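Local coordinates for deoxyribodipyrimidine photo-lyase (PDB 3UMV), which repairs ultraviolet-damaged DNA in rice, using light and a bound FAD to split cyclobutane pyrimidine dimers back into separate pyrimidines, at residues A130-A135 against A162-D167; P139-R144 against Q336-S341; H169-V174 against E198-F203. One frame throughout, in Å; residues are numbered along the deposited sequence. Where two conformers were deposited one is given.

Contact 1 of 3, residues A130-A135 against A162-D167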
loop_
_atom_site.group_PDB
_atom_site.type_symbol
_atom_site.label_atom_id
_atom_site.label_comp_id
_atom_site.label_asym_id
_atom_site.label_seq_id
_atom_site.Cartn_x
_atom_site.Cartn_y
_atom_site.Cartn_z
ATOM N N ALA A 130 -23.048 -15.457 -12.367
ATOM C CA ALA A 130 -22.955 -14.036 -12.035
ATOM C C ALA A 130 -23.188 -13.154 -13.258
ATOM O O ALA A 130 -22.822 -13.510 -14.380
ATOM C CB ALA A 130 -21.595 -13.711 -11.384
ATOM N N SER A 131 -23.812 -12.006 -13.033
ATOM C CA SER A 131 -24.041 -11.037 -14.094
ATOM C C SER A 131 -22.842 -10.110 -14.207
ATOM O O SER A 131 -22.423 -9.750 -15.304
ATOM C CB SER A 131 -25.287 -10.217 -13.789
ATOM O OG SER A 131 -25.132 -9.531 -12.560
ATOM N N THR A 132 -22.293 -9.719 -13.062
ATOM C CA THR A 132 -21.179 -8.780 -13.046
ATOM C C THR A 132 -20.096 -9.157 -12.041
ATOM O O THR A 132 -20.393 -9.552 -10.919
ATOM C CB THR A 132 -21.663 -7.346 -12.747
ATOM O OG1 THR A 132 -22.745 -7.014 -13.630
ATOM C CG2 THR A 132 -20.529 -6.335 -12.941
ATOM N N LEU A 133 -18.842 -9.028 -12.464
ATOM C CA LEU A 133 -17.703 -9.093 -11.561
ATOM C C LEU A 133 -17.162 -7.681 -11.378
ATOM O O LEU A 133 -16.900 -6.990 -12.357
ATOM C CB LEU A 133 -16.609 -9.986 -12.156
ATOM C CG LEU A 133 -15.252 -10.006 -11.439
ATOM C CD1 LEU A 133 -15.359 -10.708 -10.105
ATOM C CD2 LEU A 133 -14.202 -10.683 -12.312
ATOM N N VAL A 134 -17.003 -7.249 -10.131
ATOM C CA VAL A 134 -16.406 -5.946 -9.850
ATOM C C VAL A 134 -15.053 -6.151 -9.197
ATOM O O VAL A 134 -14.946 -6.859 -8.212
ATOM C CB VAL A 134 -17.282 -5.110 -8.902
ATOM C CG1 VAL A 134 -16.608 -3.753 -8.615
ATOM C CG2 VAL A 134 -18.686 -4.943 -9.493
ATOM N N ALA A 135 -14.009 -5.535 -9.738
ATOM C CA ALA A 135 -12.700 -5.617 -9.084
ATOM C C ALA A 135 -12.278 -4.253 -8.560
ATOM O O ALA A 135 -12.748 -3.236 -9.059
ATOM C CB ALA A 135 -11.648 -6.171 -10.042
ATOM N N ALA A 162 -20.321 -9.168 -17.209
ATOM C CA ALA A 162 -19.746 -7.838 -17.222
ATOM C C ALA A 162 -18.592 -7.783 -16.225
ATOM O O ALA A 162 -18.634 -8.426 -15.177
ATOM C CB ALA A 162 -20.805 -6.808 -16.865
ATOM N N VAL A 163 -17.551 -7.035 -16.563
ATOM C CA VAL A 163 -16.452 -6.830 -15.619
ATOM C C VAL A 163 -16.193 -5.337 -15.446
ATOM O O VAL A 163 -15.926 -4.627 -16.426
ATOM C CB VAL A 163 -15.146 -7.534 -16.062
ATOM C CG1 VAL A 163 -14.093 -7.381 -14.970
ATOM C CG2 VAL A 163 -15.389 -9.006 -16.380
ATOM N N HIS A 164 -16.274 -4.856 -14.203
ATOM C CA HIS A 164 -16.018 -3.449 -13.907
ATOM C C HIS A 164 -14.860 -3.380 -12.930
ATOM O O HIS A 164 -14.729 -4.248 -12.063
ATOM C CB HIS A 164 -17.214 -2.779 -13.224
ATOM C CG HIS A 164 -18.449 -2.699 -14.071
ATOM N ND1 HIS A 164 -19.575 -2.020 -13.665
ATOM C CD2 HIS A 164 -18.738 -3.207 -15.295
ATOM C CE1 HIS A 164 -20.510 -2.112 -14.596
ATOM N NE2 HIS A 164 -20.031 -2.837 -15.592
ATOM N N GLN A 165 -14.024 -2.360 -13.075
ATOM C CA GLN A 165 -12.994 -2.076 -12.071
ATOM C C GLN A 165 -13.237 -0.711 -11.444
ATOM O O GLN A 165 -13.525 0.265 -12.130
ATOM C CB GLN A 165 -11.609 -2.087 -12.701
ATOM C CG GLN A 165 -10.492 -1.749 -11.717
ATOM C CD GLN A 165 -9.138 -1.899 -12.351
ATOM O OE1 GLN A 165 -8.890 -1.375 -13.434
ATOM N NE2 GLN A 165 -8.259 -2.621 -11.689
ATOM N N VAL A 166 -13.110 -0.639 -10.128
ATOM C CA VAL A 166 -13.373 0.594 -9.417
ATOM C C VAL A 166 -12.108 0.972 -8.660
ATOM O O VAL A 166 -11.521 0.127 -7.992
ATOM C CB VAL A 166 -14.549 0.410 -8.423
ATOM C CG1 VAL A 166 -14.758 1.690 -7.600
ATOM C CG2 VAL A 166 -15.825 0.049 -9.173
ATOM N N ASP A 167 -11.658 2.217 -8.796
ATOM C CA ASP A 167 -10.593 2.688 -7.922
ATOM C C ASP A 167 -11.189 3.014 -6.566
ATOM O O ASP A 167 -11.861 4.044 -6.387
ATOM C CB ASP A 167 -9.880 3.902 -8.511
ATOM C CG ASP A 167 -8.636 4.293 -7.716
ATOM O OD1 ASP A 167 -8.500 3.877 -6.552
ATOM O OD2 ASP A 167 -7.804 5.042 -8.263
#

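Contact 2 of 3, residues P139-R144 against Q336-S341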
loop_
_atom_site.group_PDB
_atom_site.type_symbol
_atom_site.label_atom_id
_atom_site.label_comp_id
_atom_site.label_asym_id
_atom_site.label_seq_id
_atom_site.Cartn_x
_atom_site.Cartn_y
_atom_site.Cartn_z
ATOM N N PRO A 139 -1.971 -0.742 -9.186
ATOM C CA PRO A 139 -1.113 -0.639 -10.368
ATOM C C PRO A 139 0.016 -1.672 -10.380
ATOM O O PRO A 139 0.797 -1.724 -11.336
ATOM C CB PRO A 139 -0.511 0.771 -10.232
ATOM C CG PRO A 139 -0.445 1.002 -8.748
ATOM C CD PRO A 139 -1.665 0.296 -8.179
ATOM N N LEU A 140 0.136 -2.471 -9.328
ATOM C CA LEU A 140 1.272 -3.393 -9.261
ATOM C C LEU A 140 1.126 -4.483 -10.329
ATOM O O LEU A 140 0.032 -5.020 -10.536
ATOM C CB LEU A 140 1.371 -4.025 -7.881
ATOM C CG LEU A 140 1.675 -3.009 -6.769
ATOM C CD1 LEU A 140 1.991 -3.772 -5.500
ATOM C CD2 LEU A 140 2.844 -2.067 -7.160
ATOM N N ARG A 141 2.221 -4.834 -10.993
ATOM C CA ARG A 141 2.108 -5.729 -12.130
ATOM C C ARG A 141 1.508 -7.114 -11.825
ATOM O O ARG A 141 0.736 -7.617 -12.634
ATOM C CB ARG A 141 3.405 -5.805 -12.963
ATOM C CG ARG A 141 4.478 -6.757 -12.459
ATOM C CD ARG A 141 5.713 -6.713 -13.372
ATOM N NE ARG A 141 6.240 -5.358 -13.535
ATOM C CZ ARG A 141 7.231 -4.841 -12.805
ATOM N NH1 ARG A 141 7.828 -5.568 -11.859
ATOM N NH2 ARG A 141 7.640 -3.596 -13.028
ATOM N N PRO A 142 1.837 -7.737 -10.670
ATOM C CA PRO A 142 1.213 -9.063 -10.523
ATOM C C PRO A 142 -0.303 -9.012 -10.356
ATOM O O PRO A 142 -1.002 -9.975 -10.718
ATOM C CB PRO A 142 1.888 -9.663 -9.279
ATOM C CG PRO A 142 2.652 -8.562 -8.649
ATOM C CD PRO A 142 2.868 -7.471 -9.646
ATOM N N VAL A 143 -0.807 -7.911 -9.808
ATOM C CA VAL A 143 -2.245 -7.748 -9.634
ATOM C C VAL A 143 -2.946 -7.451 -10.960
ATOM O O VAL A 143 -3.957 -8.068 -11.288
ATOM C CB VAL A 143 -2.550 -6.636 -8.641
ATOM C CG1 VAL A 143 -4.047 -6.475 -8.514
ATOM C CG2 VAL A 143 -1.894 -6.946 -7.304
ATOM N N ARG A 144 -2.407 -6.482 -11.701
ATOM C CA ARG A 144 -2.889 -6.151 -13.031
ATOM C C ARG A 144 -2.883 -7.378 -13.932
ATOM O O ARG A 144 -3.825 -7.586 -14.682
ATOM C CB ARG A 144 -2.049 -5.031 -13.678
ATOM C CG ARG A 144 -2.124 -3.694 -12.981
ATOM C CD ARG A 144 -1.396 -2.599 -13.775
ATOM N NE ARG A 144 -2.097 -2.210 -15.004
ATOM C CZ ARG A 144 -1.793 -1.123 -15.715
ATOM N NH1 ARG A 144 -0.812 -0.334 -15.331
ATOM N NH2 ARG A 144 -2.464 -0.823 -16.817
ATOM N N GLN A 336 7.898 0.036 -15.870
ATOM C CA GLN A 336 9.182 -0.304 -15.269
ATOM C C GLN A 336 9.437 0.510 -14.002
ATOM O O GLN A 336 10.485 1.161 -13.841
ATOM C CB GLN A 336 10.312 -0.133 -16.291
ATOM C CG GLN A 336 10.251 -1.177 -17.396
ATOM C CD GLN A 336 11.217 -0.883 -18.531
ATOM O OE1 GLN A 336 12.293 -1.474 -18.620
ATOM N NE2 GLN A 336 10.838 0.045 -19.399
ATOM N N TYR A 337 8.481 0.438 -13.084
ATOM C CA TYR A 337 8.483 1.300 -11.908
ATOM C C TYR A 337 9.458 0.837 -10.832
ATOM O O TYR A 337 9.683 1.548 -9.858
ATOM C CB TYR A 337 7.067 1.423 -11.328
ATOM C CG TYR A 337 6.413 0.094 -11.017
ATOM C CD1 TYR A 337 6.843 -0.681 -9.934
ATOM C CD2 TYR A 337 5.383 -0.388 -11.806
ATOM C CE1 TYR A 337 6.253 -1.905 -9.650
ATOM C CE2 TYR A 337 4.780 -1.616 -11.530
ATOM C CZ TYR A 337 5.221 -2.363 -10.463
ATOM O OH TYR A 337 4.611 -3.559 -10.202
ATOM N N ASP A 338 10.054 -0.341 -11.020
ATOM C CA ASP A 338 10.976 -0.903 -10.036
ATOM C C ASP A 338 12.369 -1.124 -10.621
ATOM O O ASP A 338 13.098 -2.010 -10.177
ATOM C CB ASP A 338 10.441 -2.251 -9.513
ATOM C CG ASP A 338 10.215 -3.272 -10.634
ATOM O OD1 ASP A 338 10.101 -4.477 -10.325
ATOM O OD2 ASP A 338 10.164 -2.880 -11.822
ATOM N N SER A 339 12.732 -0.315 -11.617
ATOM C CA SER A 339 14.000 -0.481 -12.320
ATOM C C SER A 339 14.549 0.882 -12.738
ATOM O O SER A 339 13.793 1.849 -12.873
ATOM C CB SER A 339 13.800 -1.374 -13.550
ATOM O OG SER A 339 15.015 -1.980 -13.948
ATOM N N LEU A 340 15.861 0.965 -12.940
ATOM C CA LEU A 340 16.485 2.241 -13.289
ATOM C C LEU A 340 15.872 2.788 -14.568
ATOM O O LEU A 340 15.806 3.996 -14.771
ATOM C CB LEU A 340 18.001 2.077 -13.450
ATOM C CG LEU A 340 18.787 3.312 -13.893
ATOM C CD1 LEU A 340 18.620 4.446 -12.883
ATOM C CD2 LEU A 340 20.277 2.970 -14.071
ATOM N N SER A 341 15.401 1.896 -15.436
ATOM C CA SER A 341 14.852 2.372 -16.697
ATOM C C SER A 341 13.591 3.213 -16.486
ATOM O O SER A 341 13.239 4.006 -17.332
ATOM C CB SER A 341 14.611 1.217 -17.680
ATOM O OG SER A 341 13.759 0.243 -17.111
#

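Contact 3 of 3, residues H169-V174 against E198-F203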
loop_
_atom_site.group_PDB
_atom_site.type_symbol
_atom_site.label_atom_id
_atom_site.label_comp_id
_atom_site.label_asym_id
_atom_site.label_seq_id
_atom_site.Cartn_x
_atom_site.Cartn_y
_atom_site.Cartn_z
ATOM N N HIS A 169 -9.131 2.893 -3.831
ATOM C CA HIS A 169 -7.985 3.205 -2.970
ATOM C C HIS A 169 -7.613 4.689 -2.982
ATOM O O HIS A 169 -7.138 5.233 -1.985
ATOM C CB HIS A 169 -6.768 2.386 -3.400
ATOM C CG HIS A 169 -5.858 2.020 -2.270
ATOM N ND1 HIS A 169 -6.143 0.999 -1.383
ATOM C CD2 HIS A 169 -4.661 2.522 -1.896
ATOM C CE1 HIS A 169 -5.158 0.895 -0.506
ATOM N NE2 HIS A 169 -4.245 1.807 -0.799
ATOM N N ASN A 170 -7.815 5.348 -4.112
ATOM C CA ASN A 170 -7.400 6.729 -4.249
ATOM C C ASN A 170 -8.605 7.665 -4.110
ATOM O O ASN A 170 -9.711 7.299 -4.491
ATOM C CB ASN A 170 -6.743 6.945 -5.609
ATOM C CG ASN A 170 -5.435 6.188 -5.751
ATOM O OD1 ASN A 170 -4.519 6.370 -4.947
ATOM N ND2 ASN A 170 -5.355 5.298 -6.745
ATOM N N VAL A 171 -8.381 8.863 -3.567
ATOM C CA VAL A 171 -9.432 9.875 -3.492
ATOM C C VAL A 171 -9.835 10.285 -4.893
ATOM O O VAL A 171 -11.022 10.322 -5.223
ATOM C CB VAL A 171 -8.986 11.144 -2.707
ATOM C CG1 VAL A 171 -10.122 12.149 -2.645
ATOM C CG2 VAL A 171 -8.541 10.762 -1.297
ATOM N N VAL A 172 -8.843 10.618 -5.713
ATOM C CA VAL A 172 -9.106 10.950 -7.102
ATOM C C VAL A 172 -8.725 9.725 -7.927
ATOM O O VAL A 172 -7.598 9.234 -7.830
ATOM C CB VAL A 172 -8.278 12.178 -7.558
ATOM C CG1 VAL A 172 -8.615 12.550 -9.001
ATOM C CG2 VAL A 172 -8.526 13.388 -6.638
ATOM N N PRO A 173 -9.658 9.207 -8.735
ATOM C CA PRO A 173 -9.363 7.999 -9.518
ATOM C C PRO A 173 -8.065 8.127 -10.296
ATOM O O PRO A 173 -7.805 9.184 -10.884
ATOM C CB PRO A 173 -10.556 7.915 -10.469
ATOM C CG PRO A 173 -11.667 8.573 -9.718
ATOM C CD PRO A 173 -11.050 9.663 -8.902
ATOM N N VAL A 174 -7.252 7.071 -10.282
ATOM C CA VAL A 174 -5.921 7.118 -10.887
ATOM C C VAL A 174 -5.931 7.534 -12.374
ATOM O O VAL A 174 -5.050 8.279 -12.820
ATOM C CB VAL A 174 -5.188 5.767 -10.724
ATOM C CG1 VAL A 174 -5.943 4.644 -11.478
ATOM C CG2 VAL A 174 -3.753 5.891 -11.223
ATOM N N GLU A 198 -14.538 17.787 -5.735
ATOM C CA GLU A 198 -15.434 16.850 -6.394
ATOM C C GLU A 198 -15.319 15.408 -5.892
ATOM O O GLU A 198 -16.295 14.654 -5.952
ATOM C CB GLU A 198 -15.222 16.896 -7.912
ATOM C CG GLU A 198 -16.062 15.902 -8.694
ATOM C CD GLU A 198 -15.980 16.113 -10.198
ATOM O OE1 GLU A 198 -15.138 16.918 -10.650
ATOM O OE2 GLU A 198 -16.761 15.466 -10.929
ATOM N N TYR A 199 -14.139 15.020 -5.405
ATOM C CA TYR A 199 -13.892 13.621 -5.023
ATOM C C TYR A 199 -13.734 13.361 -3.528
ATOM O O TYR A 199 -14.003 12.245 -3.051
ATOM C CB TYR A 199 -12.672 13.074 -5.772
ATOM C CG TYR A 199 -12.929 12.960 -7.250
ATOM C CD1 TYR A 199 -13.668 11.911 -7.754
ATOM C CD2 TYR A 199 -12.453 13.917 -8.135
ATOM C CE1 TYR A 199 -13.926 11.798 -9.089
ATOM C CE2 TYR A 199 -12.703 13.811 -9.497
ATOM C CZ TYR A 199 -13.437 12.737 -9.962
ATOM O OH TYR A 199 -13.707 12.602 -11.300
ATOM N N LEU A 200 -13.305 14.378 -2.784
ATOM C CA LEU A 200 -13.179 14.232 -1.340
ATOM C C LEU A 200 -14.526 14.482 -0.664
ATOM O O LEU A 200 -14.771 15.552 -0.105
ATOM C CB LEU A 200 -12.098 15.149 -0.778
ATOM C CG LEU A 200 -11.801 14.967 0.706
ATOM C CD1 LEU A 200 -11.548 13.501 1.042
ATOM C CD2 LEU A 200 -10.584 15.813 1.094
ATOM N N VAL A 201 -15.381 13.469 -0.734
ATOM C CA VAL A 201 -16.771 13.540 -0.310
ATOM C C VAL A 201 -17.076 12.358 0.599
ATOM O O VAL A 201 -16.309 11.398 0.669
ATOM C CB VAL A 201 -17.721 13.503 -1.529
ATOM C CG1 VAL A 201 -17.368 14.608 -2.493
ATOM C CG2 VAL A 201 -17.646 12.159 -2.237
ATOM N N GLU A 202 -18.195 12.424 1.306
ATOM C CA GLU A 202 -18.553 11.353 2.222
ATOM C C GLU A 202 -18.977 10.101 1.472
ATOM O O GLU A 202 -19.337 10.157 0.292
ATOM C CB GLU A 202 -19.670 11.807 3.180
ATOM C CG GLU A 202 -19.154 12.244 4.570
ATOM C CD GLU A 202 -18.481 11.111 5.353
ATOM O OE1 GLU A 202 -17.896 11.389 6.432
ATOM O OE2 GLU A 202 -18.537 9.941 4.896
ATOM N N PHE A 203 -18.945 8.978 2.180
ATOM C CA PHE A 203 -19.401 7.694 1.661
ATOM C C PHE A 203 -20.837 7.417 2.102
ATOM O O PHE A 203 -21.166 7.573 3.278
ATOM C CB PHE A 203 -18.548 6.569 2.242
ATOM C CG PHE A 203 -17.144 6.495 1.697
ATOM C CD1 PHE A 203 -16.116 7.230 2.270
ATOM C CD2 PHE A 203 -16.853 5.657 0.629
ATOM C CE1 PHE A 203 -14.814 7.137 1.776
ATOM C CE2 PHE A 203 -15.567 5.564 0.124
ATOM C CZ PHE A 203 -14.537 6.300 0.699
#

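Contact 1 of 3, residues A130-A135 against A162-D167
Strands 132-135 and 162-166 run side by side in the same direction, their axes 4.6 Å apart and 20° from exact alignment. T132, L133, V134 and A135 pair in turn with A162, V163, H164 and Q165. Five nearly straight backbone hydrogen bonds join them, from A162 N to S131 O at one end to V166 N on A135 O (2.8 Å) at the other; between them A162 O accepts from L133 N, L133 O from H164 N, and H164 O from A135 N.

T132, V134, A162 and H164 share one face of the sheet. Threonine's branching puts T132 CG2 over the centre of the H164 ring, a CH-pi contact 4.3 Å from the centroid, while OG1 turns toward A162 CB. V134 CG1 touches V166 CG2 at 3.9 Å, the valines crossing obliquely. On the other face L133 CD2 lies 4.2 Å from V163 CG1, and Q165 CG packs 3.8 Å from A135 O; Q165 OE1 accepts a hydrogen bond from R27 NH2.

Helix 141-157 makes the beta-alpha-beta crossover and covers L133, A135 and Q165; helix 54-66 packs on T132, H164 and V166. Strand 40-44 borders 132-135, and antiparallel strand 26-28 borders 162-166.

Contact 2 of 3, residues P139-R144 against Q336-S341
The start of helix 141-157, with L140 as its N-cap residue, faces a type I turn running from Q336 to S339, the nearest CA atoms being those of L140 and Y337 at 9.0 Å, so side chains bridge the gap.

Y337 reaches the helix end with its hydroxyl: R141 N donates to Y337 OH at 2.8 Å, almost straight (170°), approaching at the ring edge. A phenol suits this place, since it can accept from an N-H of the first helical turn while its ring stays buried. L140 CD2 packs 4.1 Å from Y337 CZ.

The side chain of R141 bends at chi3 (55°), laying its guanidinium flat over one face of the Y337 ring, with planes 8° apart, in an off-centre cation-pi stack. End-on, it grips D338 in a two-nitrogen salt bridge, R141 NH1 to D338 OD1 at 3.0 Å and R141 NH2 to D338 OD2 at 2.9 Å, both oxygens met from above the carboxylate plane. R141 NH2 also donates to P335 O. An alanine in place of R141 removes the guanidinium, and with it salt bridge and stack, and would probably leave the turn less firmly held to the helix.

Side chains of helix 310-333 pack against P139 and Y337, and Y434 of helix 431-442 meets the Y337 ring edge-to-face.

Contact 3 of 3, residues H169-V174 against E198-F203
The Y199 ring is held between two side chains: P173 CD lies 3.5 Å above one face, offset toward the rim, and E198 CG covers the opposite face. The proline contact is a CH-pi interaction, with P173 CD 3.9 Å from the ring centroid and 3.6 Å from Y199 CE1. Proline suits this place because its CD methylene, attached to the backbone nitrogen, carries slightly polarised C-H bonds that can meet an aromatic face. V172 CG1 adds an apolar touch 4.2 Å from Y199 CD2, the two side chains crossing at about a right angle.

Y199 has its CG anti to the carbonyl carbon (chi1 -67°), which carries the ring toward P173 while Y199 CB rests against the backbone, 3.3 Å from V171 O. That buried carbonyl is satisfied by R25, whose guanidinium also bonds Y199 O and so spans both segments. V171 CG1, anti to its backbone N, lies 4.0 Å from L200 CB and 3.9 Å from L200 N; a compact valine fits against the chain where it leaves helix 196-199 in an inverse gamma turn centred on L200. L200 itself packs on helix 295-305.

V171 N donates to E325, in a segment that by similarity binds FAD. The arrangement is a buried, largely apolar join between the loop after strand 162-166 of the photolyase alpha/beta sheet and the end of helix 196-199, set against helices 295-305 and 310-333 of the FAD-binding helical part.

In the fold
From the N terminus, the chain first closes contact 1, a short loop of 26 residues that contains helix 141-157 and completes a crossover in the alpha/beta sheet. Contact 2 opens within that loop, at the start of the same helix, and does not close until 191 residues later, beyond helix 310-333, so the two cross. Contact 3 follows contact 1 in series and is nested wholly inside the loop of contact 2. It also touches contact 1, D167 OD2 receiving a probable hydrogen bond from V174 N. Contact 1 thus joins two neighbouring strands of the sheet, contact 3 packs the loop leaving it on the end of helix 196-199, and contact 2 ties the crossover helix to the helical, FAD-binding part.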